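Local structure of Cap5O (Staphylococcus aureus, 3OJO) at residues B[28-32]-B[33-37]; B[44-47]-B[48-52]; B[133-137]-B[138-142]. The protein is a UDP-N-acetyl-mannosamine dehydrogenase of capsular polysaccharide biosynthesis that binds NAD in a Rossmann-fold domain. One frame throughout, in Å; residues are numbered along the deposited sequence.

Contact 1 (B[28-32]-B[33-37]); sequences IMFAK and HGVDV
The carbonyl oxygen F30 O is gripped by two backbone amides that come from opposite faces of its plane: H33 N donates to F30 O over 3.1 Å, well above the carbonyl plane, and V35 N donates to F30 O over 3.2 Å with the straighter N-H...O angle, 156°. One residue further on, A31 O accepts from G34 N at 3.3 Å, again from above the carbonyl plane. The V35-to-F30 and G34-to-A31 bonds form a Schellman motif in which G34, at positive phi, is the C-prime residue that ends helix 23-32; it has no CB to press against H33 O. V35 O then meets A31 CA in a CA-H...O contact as the chain leaves the helix. The apolar closure follows at V37, whose CG2 is placed beside its own backbone N (chi1 -172° for CG1) and lies 3.9 Å from both F30 CB and A31 CB. M29, buried against helix 169-175, and the exposed H33 run side by side. The imidazole turns an edge to the helix, with H33 CD2 3.0 Å from M29 O, and M29 SD sits at the same ring's edge, 4.8 Å from its centroid. The F30 ring meets F198 edge-to-face, while V37 packs on V16 of strand 13-17. Within this beta-alpha-beta unit of the Rossmann fold, the chemistry implies a turn set by main-chain bonds and glycine, sealed by small apolar groups as strand 36-40 begins.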
ATOM      1  N   ILE B  28     -17.940  26.061  19.060  1.00 38.97           N
ATOM      2  CA  ILE B  28     -19.296  25.770  19.514  1.00 39.65           C
ATOM      3  C   ILE B  28     -19.274  24.706  20.632  1.00 47.91           C
ATOM      4  O   ILE B  28     -19.941  24.881  21.647  1.00 48.57           O
ATOM      5  CB  ILE B  28     -20.237  25.446  18.296  1.00 41.22           C
ATOM      6  CG1 ILE B  28     -20.599  26.739  17.541  1.00 40.38           C
ATOM      7  CG2 ILE B  28     -21.514  24.673  18.708  1.00 39.90           C
ATOM      8  CD1 ILE B  28     -21.227  26.528  16.122  1.00 50.19           C
ATOM      9  N   MET B  29     -18.458  23.659  20.459  1.00 46.65           N
ATOM     10  CA  MET B  29     -18.287  22.549  21.381  1.00 47.47           C
ATOM     11  C   MET B  29     -17.738  22.935  22.771  1.00 54.50           C
ATOM     12  O   MET B  29     -18.308  22.521  23.784  1.00 54.81           O
ATOM     13  CB  MET B  29     -17.450  21.449  20.733  1.00 49.64           C
ATOM     14  CG  MET B  29     -17.548  20.127  21.456  1.00 53.92           C
ATOM     15  SD  MET B  29     -19.239  19.570  21.836  1.00 58.12           S
ATOM     16  CE  MET B  29     -19.551  18.574  20.514  1.00 54.73           C
ATOM     17  N   PHE B  30     -16.645  23.718  22.828  1.00 51.13           N
ATOM     18  CA  PHE B  30     -16.067  24.153  24.097  1.00 51.45           C
ATOM     19  C   PHE B  30     -17.007  25.109  24.845  1.00 58.06           C
ATOM     20  O   PHE B  30     -17.123  25.006  26.070  1.00 58.19           O
ATOM     21  CB  PHE B  30     -14.711  24.820  23.876  1.00 52.80           C
ATOM     22  CG  PHE B  30     -13.557  23.877  23.622  1.00 54.04           C
ATOM     23  CD1 PHE B  30     -12.906  23.243  24.680  1.00 57.32           C
ATOM     24  CD2 PHE B  30     -13.051  23.703  22.338  1.00 54.78           C
ATOM     25  CE1 PHE B  30     -11.784  22.433  24.449  1.00 58.10           C
ATOM     26  CE2 PHE B  30     -11.932  22.901  22.113  1.00 57.05           C
ATOM     27  CZ  PHE B  30     -11.310  22.266  23.166  1.00 55.85           C
ATOM     28  N   ALA B  31     -17.689  26.017  24.096  1.00 54.83           N
ATOM     29  CA  ALA B  31     -18.649  26.990  24.621  1.00 54.20           C
ATOM     30  C   ALA B  31     -19.891  26.297  25.189  1.00 58.43           C
ATOM     31  O   ALA B  31     -20.456  26.774  26.174  1.00 59.51           O
ATOM     32  CB  ALA B  31     -19.038  27.980  23.539  1.00 54.82           C
ATOM     33  N   LYS B  32     -20.290  25.159  24.581  1.00 54.15           N
ATOM     34  CA  LYS B  32     -21.411  24.301  24.990  1.00 53.68           C
ATOM     35  C   LYS B  32     -21.128  23.696  26.382  1.00 57.63           C
ATOM     36  O   LYS B  32     -22.063  23.327  27.095  1.00 57.16           O
ATOM     37  CB  LYS B  32     -21.601  23.170  23.953  1.00 55.62           C
ATOM     38  CG  LYS B  32     -22.908  22.403  24.057  1.00 60.34           C
ATOM     39  CD  LYS B  32     -22.877  21.110  23.252  1.00 61.95           C
ATOM     40  CE  LYS B  32     -24.080  20.233  23.535  1.00 62.05           C
ATOM     41  NZ  LYS B  32     -25.299  20.693  22.818  1.00 68.01           N
ATOM     42  N   HIS B  33     -19.832  23.604  26.751  1.00 53.90           N
ATOM     43  CA  HIS B  33     -19.339  23.031  28.004  1.00 52.96           C
ATOM     44  C   HIS B  33     -18.871  24.083  29.048  1.00 56.14           C
ATOM     45  O   HIS B  33     -18.184  23.742  30.019  1.00 55.78           O
ATOM     46  CB  HIS B  33     -18.280  21.946  27.703  1.00 53.40           C
ATOM     47  CG  HIS B  33     -18.856  20.733  27.035  1.00 56.47           C
ATOM     48  ND1 HIS B  33     -19.078  19.565  27.734  1.00 58.26           N
ATOM     49  CD2 HIS B  33     -19.286  20.563  25.762  1.00 58.12           C
ATOM     50  CE1 HIS B  33     -19.632  18.726  26.872  1.00 57.62           C
ATOM     51  NE2 HIS B  33     -19.774  19.281  25.672  1.00 57.89           N
ATOM     52  N   GLY B  34     -19.288  25.336  28.848  1.00 51.16           N
ATOM     53  CA  GLY B  34     -19.017  26.442  29.760  1.00 50.29           C
ATOM     54  C   GLY B  34     -17.736  27.235  29.595  1.00 53.20           C
ATOM     55  O   GLY B  34     -17.458  28.120  30.418  1.00 52.74           O
ATOM     56  N   VAL B  35     -16.946  26.948  28.550  1.00 48.32           N
ATOM     57  CA  VAL B  35     -15.693  27.675  28.296  1.00 47.00           C
ATOM     58  C   VAL B  35     -16.015  28.985  27.546  1.00 50.39           C
ATOM     59  O   VAL B  35     -16.890  28.980  26.683  1.00 49.99           O
ATOM     60  CB  VAL B  35     -14.654  26.799  27.549  1.00 49.42           C
ATOM     61  CG1 VAL B  35     -13.306  27.497  27.439  1.00 48.21           C
ATOM     62  CG2 VAL B  35     -14.495  25.435  28.219  1.00 49.33           C
ATOM     63  N   ASP B  36     -15.346  30.103  27.913  1.00 46.63           N
ATOM     64  CA  ASP B  36     -15.532  31.414  27.273  1.00 46.72           C
ATOM     65  C   ASP B  36     -14.671  31.387  26.036  1.00 51.13           C
ATOM     66  O   ASP B  36     -13.432  31.324  26.127  1.00 52.18           O
ATOM     67  CB  ASP B  36     -15.153  32.582  28.208  1.00 48.68           C
ATOM     68  CG  ASP B  36     -15.844  32.537  29.555  1.00 65.04           C
ATOM     69  OD1 ASP B  36     -17.089  32.395  29.580  1.00 67.12           O
ATOM     70  OD2 ASP B  36     -15.134  32.615  30.592  1.00 72.82           O
ATOM     71  N   VAL B  37     -15.343  31.333  24.872  1.00 44.88           N
ATOM     72  CA  VAL B  37     -14.707  31.159  23.580  1.00 42.89           C
ATOM     73  C   VAL B  37     -14.779  32.393  22.716  1.00 46.05           C
ATOM     74  O   VAL B  37     -15.857  32.932  22.466  1.00 44.17           O
ATOM     75  CB  VAL B  37     -15.236  29.888  22.826  1.00 46.15           C
ATOM     76  CG1 VAL B  37     -14.431  29.605  21.568  1.00 45.82           C
ATOM     77  CG2 VAL B  37     -15.246  28.652  23.718  1.00 46.40           C
TER

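Contact 2 (B[44-47]-B[48-52]); sequences QQTI and DKLQN
Q44 meets D48 through both backbone and side chain. D48 N donates to Q44 O over 2.7 Å, nearly along the C=O axis, while the two side chains slant past each other, the amide plane turned 31° from that of the carboxylate. Bent at chi2 (78°), the glutamine brings CG toward the carboxylate, Q44 CG lying 3.8 Å from D48 OD1; the carboxylate itself leans over Q44 O, an acceptor like itself, so this is proximity without a bond. Q45 O takes K49 N at 3.1 Å, and K49 CB lies against the carbonyl oxygens of Q45 and T46. T46 O receives L50 N at 3.0 Å, and the two side chains run together, pointing the same way: the methyl T46 CG2, anti to its own nitrogen, approaches L50 CD1 at 4.0 Å. At I47 the backbone bond is short and straight, Q51 N to I47 O at 2.7 Å and 168°. Its branch methyl I47 CG2 touches the terminal amide of Q51, 3.6 Å from Q51 NE2, which lays an extended polar chain across an aliphatic group. All four bonds are the regular i to i+4 kind of helix 44-51. I47, L50 and Q51 pack on V77 of strand 75-78, I47 also touches the NAD-binding D41, and the side chain of T46 is about 5 Å from the bound NAD. L50 O is hydrogen-bonded to Y66 OH, tying the helix's C-terminal end to helix 62-71.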
ATOM      1  N   GLN B  44     -14.532  38.731   6.881  1.00 38.33           N
ATOM      2  CA  GLN B  44     -15.569  39.593   7.435  1.00 37.51           C
ATOM      3  C   GLN B  44     -16.966  39.055   7.104  1.00 44.21           C
ATOM      4  O   GLN B  44     -17.862  39.151   7.938  1.00 45.32           O
ATOM      5  CB  GLN B  44     -15.406  41.034   6.931  1.00 38.10           C
ATOM      6  CG  GLN B  44     -16.189  42.094   7.733  1.00 37.76           C
ATOM      7  CD  GLN B  44     -15.504  42.448   9.032  1.00 58.10           C
ATOM      8  OE1 GLN B  44     -16.030  42.183  10.112  1.00 52.89           O
ATOM      9  NE2 GLN B  44     -14.294  42.989   8.970  1.00 54.83           N
ATOM     10  N   GLN B  45     -17.144  38.482   5.907  1.00 42.00           N
ATOM     11  CA  GLN B  45     -18.402  37.877   5.464  1.00 42.98           C
ATOM     12  C   GLN B  45     -18.827  36.782   6.449  1.00 48.78           C
ATOM     13  O   GLN B  45     -19.984  36.753   6.857  1.00 50.35           O
ATOM     14  CB  GLN B  45     -18.251  37.329   4.036  1.00 44.72           C
ATOM     15  CG  GLN B  45     -19.462  36.569   3.464  1.00 61.86           C
ATOM     16  CD  GLN B  45     -19.389  36.457   1.953  1.00 81.47           C
ATOM     17  OE1 GLN B  45     -20.319  36.842   1.225  1.00 78.22           O
ATOM     18  NE2 GLN B  45     -18.260  35.985   1.431  1.00 74.98           N
ATOM     19  N   THR B  46     -17.866  35.940   6.872  1.00 44.98           N
ATOM     20  CA  THR B  46     -18.013  34.868   7.858  1.00 44.07           C
ATOM     21  C   THR B  46     -18.433  35.458   9.216  1.00 46.43           C
ATOM     22  O   THR B  46     -19.409  34.982   9.804  1.00 45.43           O
ATOM     23  CB  THR B  46     -16.704  34.016   7.902  1.00 45.31           C
ATOM     24  OG1 THR B  46     -16.630  33.252   6.704  1.00 43.63           O
ATOM     25  CG2 THR B  46     -16.621  33.080   9.118  1.00 36.90           C
ATOM     26  N   ILE B  47     -17.691  36.485   9.697  1.00 42.76           N
ATOM     27  CA  ILE B  47     -17.925  37.194  10.960  1.00 42.46           C
ATOM     28  C   ILE B  47     -19.314  37.883  10.987  1.00 50.02           C
ATOM     29  O   ILE B  47     -20.023  37.789  11.996  1.00 49.96           O
ATOM     30  CB  ILE B  47     -16.756  38.159  11.284  1.00 44.55           C
ATOM     31  CG1 ILE B  47     -15.398  37.410  11.441  1.00 43.75           C
ATOM     32  CG2 ILE B  47     -17.068  39.085  12.496  1.00 44.23           C
ATOM     33  CD1 ILE B  47     -15.254  36.381  12.680  1.00 37.65           C
ATOM     34  N   ASP B  48     -19.710  38.523   9.869  1.00 47.80           N
ATOM     35  CA  ASP B  48     -21.012  39.183   9.735  1.00 48.58           C
ATOM     36  C   ASP B  48     -22.141  38.176   9.844  1.00 53.18           C
ATOM     37  O   ASP B  48     -23.093  38.415  10.580  1.00 54.32           O
ATOM     38  CB  ASP B  48     -21.107  39.980   8.412  1.00 50.46           C
ATOM     39  CG  ASP B  48     -20.220  41.217   8.319  1.00 50.49           C
ATOM     40  OD1 ASP B  48     -19.608  41.603   9.358  1.00 49.36           O
ATOM     41  OD2 ASP B  48     -20.109  41.777   7.208  1.00 53.63           O
ATOM     42  N   LYS B  49     -22.007  37.034   9.154  1.00 49.70           N
ATOM     43  CA  LYS B  49     -22.951  35.913   9.188  1.00 48.53           C
ATOM     44  C   LYS B  49     -23.100  35.424  10.638  1.00 52.39           C
ATOM     45  O   LYS B  49     -24.222  35.343  11.151  1.00 53.17           O
ATOM     46  CB  LYS B  49     -22.458  34.785   8.260  1.00 49.49           C
ATOM     47  CG  LYS B  49     -23.523  33.732   7.925  1.00 55.39           C
ATOM     48  CD  LYS B  49     -23.586  33.438   6.429  1.00 59.53           C
ATOM     49  CE  LYS B  49     -24.277  32.121   6.104  1.00 63.64           C
ATOM     50  NZ  LYS B  49     -25.748  32.155   6.336  1.00 60.38           N
ATOM     51  N   LEU B  50     -21.961  35.184  11.312  1.00 47.48           N
ATOM     52  CA  LEU B  50     -21.902  34.718  12.693  1.00 46.61           C
ATOM     53  C   LEU B  50     -22.496  35.717  13.681  1.00 51.45           C
ATOM     54  O   LEU B  50     -23.363  35.339  14.470  1.00 50.62           O
ATOM     55  CB  LEU B  50     -20.480  34.268  13.078  1.00 46.12           C
ATOM     56  CG  LEU B  50     -20.012  32.956  12.442  1.00 49.71           C
ATOM     57  CD1 LEU B  50     -18.537  32.785  12.581  1.00 49.75           C
ATOM     58  CD2 LEU B  50     -20.751  31.770  13.004  1.00 50.88           C
ATOM     59  N   GLN B  51     -22.092  36.996  13.588  1.00 49.31           N
ATOM     60  CA  GLN B  51     -22.614  38.082  14.419  1.00 49.12           C
ATOM     61  C   GLN B  51     -24.121  38.318  14.221  1.00 52.71           C
ATOM     62  O   GLN B  51     -24.786  38.745  15.158  1.00 53.82           O
ATOM     63  CB  GLN B  51     -21.797  39.362  14.238  1.00 50.04           C
ATOM     64  CG  GLN B  51     -20.616  39.409  15.194  1.00 49.99           C
ATOM     65  CD  GLN B  51     -19.576  40.466  14.903  1.00 63.44           C
ATOM     66  OE1 GLN B  51     -18.630  40.653  15.686  1.00 48.82           O
ATOM     67  NE2 GLN B  51     -19.708  41.180  13.778  1.00 63.07           N
ATOM     68  N   ASN B  52     -24.654  37.950  13.043  1.00 48.15           N
ATOM     69  CA  ASN B  52     -26.076  38.025  12.702  1.00 48.59           C
ATOM     70  C   ASN B  52     -26.836  36.723  13.079  1.00 53.02           C
ATOM     71  O   ASN B  52     -27.980  36.502  12.660  1.00 50.71           O
ATOM     72  CB  ASN B  52     -26.242  38.379  11.215  1.00 53.54           C
ATOM     73  CG  ASN B  52     -27.609  38.876  10.816  1.00 76.96           C
ATOM     74  OD1 ASN B  52     -28.239  38.326   9.902  1.00 65.03           O
ATOM     75  ND2 ASN B  52     -28.101  39.919  11.493  1.00 70.07           N
TER

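Contact 3 (B[133-137]-B[138-142]); sequences PKTMD and DFVKP
K134 and D138 slant across one another at the start of helix 135-145, the lysine chain bending at chi3 (80°) to bring CE beside both carboxylate oxygens. K134 CE lies 3.5 Å from D138 OD1, whereas NZ stays beyond salt-bridge range; a water bridges the pair, accepting from K134 NZ and donating to D138 OD2 over 3.0 Å. M136 and V140 instead run alongside, pointing the same way, with M136 SD 3.9 Å from V140 CG2. The F139 ring turns an edge to K134 O, which lies in its plane. The backbone that carries them widens into a pi-type turn: T135 O accepts both F139 N, from above its carbonyl plane, and V140 N, at 2.8 Å and nearly in line with C=O. K141 N likewise reaches five residues back, to M136 O at 2.8 Å. P142 has no N-H to give, and its ring carbon CD packs 3.5 Å from D137 O at the kink. K134 NZ also bonds L239 O of the second subunit, and E212 of helix 208-238 takes the amides of K134 and M136. The helix thus starts on charged, water-linked groups and turns an apolar flank to L157 of strand 156-159.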
ATOM      1  N   PRO B 133       5.709  17.177   8.984  1.00 48.94           N
ATOM      2  CA  PRO B 133       6.484  16.761  10.164  1.00 49.24           C
ATOM      3  C   PRO B 133       7.607  17.738  10.467  1.00 53.10           C
ATOM      4  O   PRO B 133       8.198  18.320   9.551  1.00 52.23           O
ATOM      5  CB  PRO B 133       6.985  15.366   9.792  1.00 51.15           C
ATOM      6  CG  PRO B 133       6.070  14.915   8.718  1.00 56.24           C
ATOM      7  CD  PRO B 133       5.785  16.152   7.924  1.00 51.86           C
ATOM      8  N   LYS B 134       7.817  17.976  11.765  1.00 51.23           N
ATOM      9  CA  LYS B 134       8.811  18.893  12.331  1.00 51.95           C
ATOM     10  C   LYS B 134       8.431  20.379  12.342  1.00 55.58           C
ATOM     11  O   LYS B 134       9.273  21.212  12.651  1.00 56.14           O
ATOM     12  CB  LYS B 134      10.251  18.583  11.863  1.00 54.39           C
ATOM     13  CG  LYS B 134      10.694  17.196  12.334  1.00 62.44           C
ATOM     14  CD  LYS B 134      12.141  17.120  12.554  1.00 71.06           C
ATOM     15  CE  LYS B 134      12.707  17.659  13.840  1.00 71.50           C
ATOM     16  NZ  LYS B 134      14.103  17.157  13.942  1.00 79.23           N
ATOM     17  N   THR B 135       7.140  20.700  12.081  1.00 51.07           N
ATOM     18  CA  THR B 135       6.595  22.066  12.110  1.00 50.21           C
ATOM     19  C   THR B 135       6.577  22.590  13.545  1.00 53.79           C
ATOM     20  O   THR B 135       6.976  23.729  13.795  1.00 53.91           O
ATOM     21  CB  THR B 135       5.190  22.099  11.489  1.00 51.27           C
ATOM     22  OG1 THR B 135       5.301  21.791  10.104  1.00 45.82           O
ATOM     23  CG2 THR B 135       4.474  23.443  11.670  1.00 46.11           C
ATOM     24  N   MET B 136       6.105  21.766  14.481  1.00 49.84           N
ATOM     25  CA  MET B 136       6.023  22.155  15.882  1.00 49.47           C
ATOM     26  C   MET B 136       7.407  22.441  16.464  1.00 55.34           C
ATOM     27  O   MET B 136       7.625  23.510  17.022  1.00 54.94           O
ATOM     28  CB  MET B 136       5.279  21.091  16.703  1.00 51.16           C
ATOM     29  CG  MET B 136       3.811  20.961  16.356  1.00 53.80           C
ATOM     30  SD  MET B 136       2.876  22.506  16.344  1.00 57.06           S
ATOM     31  CE  MET B 136       2.796  22.873  18.067  1.00 53.68           C
ATOM     32  N   ASP B 137       8.349  21.527  16.228  1.00 53.56           N
ATOM     33  CA  ASP B 137       9.726  21.579  16.695  1.00 53.80           C
ATOM     34  C   ASP B 137      10.626  22.587  15.969  1.00 57.36           C
ATOM     35  O   ASP B 137      11.387  23.291  16.635  1.00 56.74           O
ATOM     36  CB  ASP B 137      10.350  20.166  16.660  1.00 56.07           C
ATOM     37  CG  ASP B 137       9.765  19.219  17.697  1.00 69.83           C
ATOM     38  OD1 ASP B 137       8.896  18.376  17.324  1.00 71.72           O
ATOM     39  OD2 ASP B 137      10.150  19.330  18.884  1.00 74.33           O
ATOM     40  N   ASP B 138      10.582  22.633  14.625  1.00 53.16           N
ATOM     41  CA  ASP B 138      11.477  23.487  13.832  1.00 52.82           C
ATOM     42  C   ASP B 138      10.933  24.838  13.380  1.00 57.16           C
ATOM     43  O   ASP B 138      11.724  25.682  12.936  1.00 56.59           O
ATOM     44  CB  ASP B 138      12.031  22.717  12.609  1.00 54.71           C
ATOM     45  CG  ASP B 138      12.797  21.439  12.890  1.00 64.13           C
ATOM     46  OD1 ASP B 138      13.071  21.151  14.087  1.00 64.48           O
ATOM     47  OD2 ASP B 138      13.132  20.724  11.914  1.00 70.34           O
ATOM     48  N   PHE B 139       9.601  25.042  13.449  1.00 54.38           N
ATOM     49  CA  PHE B 139       8.963  26.273  12.978  1.00 54.15           C
ATOM     50  C   PHE B 139       8.175  27.001  14.052  1.00 54.88           C
ATOM     51  O   PHE B 139       8.283  28.224  14.143  1.00 54.54           O
ATOM     52  CB  PHE B 139       8.070  26.003  11.757  1.00 56.72           C
ATOM     53  CG  PHE B 139       8.776  25.604  10.481  1.00 59.48           C
ATOM     54  CD1 PHE B 139       9.335  24.338  10.340  1.00 63.38           C
ATOM     55  CD2 PHE B 139       8.802  26.464   9.384  1.00 62.84           C
ATOM     56  CE1 PHE B 139       9.962  23.961   9.153  1.00 64.93           C
ATOM     57  CE2 PHE B 139       9.421  26.082   8.190  1.00 66.22           C
ATOM     58  CZ  PHE B 139       9.996  24.833   8.082  1.00 64.54           C
ATOM     59  N   VAL B 140       7.370  26.275  14.846  1.00 47.81           N
ATOM     60  CA  VAL B 140       6.551  26.879  15.903  1.00 45.93           C
ATOM     61  C   VAL B 140       7.436  27.208  17.115  1.00 52.25           C
ATOM     62  O   VAL B 140       7.492  28.372  17.520  1.00 52.74           O
ATOM     63  CB  VAL B 140       5.268  26.045  16.237  1.00 46.82           C
ATOM     64  CG1 VAL B 140       4.465  26.669  17.370  1.00 45.62           C
ATOM     65  CG2 VAL B 140       4.387  25.885  15.004  1.00 46.17           C
ATOM     66  N   LYS B 141       8.171  26.203  17.635  1.00 49.49           N
ATOM     67  CA  LYS B 141       9.084  26.311  18.781  1.00 49.99           C
ATOM     68  C   LYS B 141      10.118  27.474  18.658  1.00 56.19           C
ATOM     69  O   LYS B 141      10.128  28.319  19.558  1.00 54.83           O
ATOM     70  CB  LYS B 141       9.729  24.948  19.078  1.00 52.32           C
ATOM     71  CG  LYS B 141      10.560  24.834  20.340  1.00 73.38           C
ATOM     72  CD  LYS B 141      11.215  23.461  20.373  1.00 83.36           C
ATOM     73  CE  LYS B 141      12.495  23.442  21.157  1.00 93.22           C
ATOM     74  NZ  LYS B 141      13.264  22.205  20.889  1.00101.89           N
ATOM     75  N   PRO B 142      10.903  27.613  17.550  1.00 54.27           N
ATOM     76  CA  PRO B 142      11.847  28.751  17.436  1.00 54.07           C
ATOM     77  C   PRO B 142      11.232  30.147  17.500  1.00 58.06           C
ATOM     78  O   PRO B 142      11.856  31.064  18.032  1.00 59.59           O
ATOM     79  CB  PRO B 142      12.490  28.535  16.072  1.00 56.06           C
ATOM     80  CG  PRO B 142      12.382  27.079  15.855  1.00 61.19           C
ATOM     81  CD  PRO B 142      11.033  26.724  16.382  1.00 56.36           C
TER
HETATM   82  O   HOH W   1      14.757  18.343  11.093  1.00 60.22           O

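How the contacts relate
All three contacts belong to the NAD-binding Rossmann domain, and none touches another. Contacts 1 and 2 follow each other in the chain, joined through strand 36-40, with nearest atoms about 6 Å apart; contact 3 lies on a separate beta-alpha-beta unit, its centre about 29 Å from that of contact 1. Each is partly buried, pairing an apolar side against the fold with polar residues further out. Contact 1 ends a helix, contact 2 is regular helix beside the cofactor, and contact 3 begins a helix and widens it. Of the three, only contact 3 meets the second subunit, through K134 and P133; its aspartate and water belong to the polar side of the helix start.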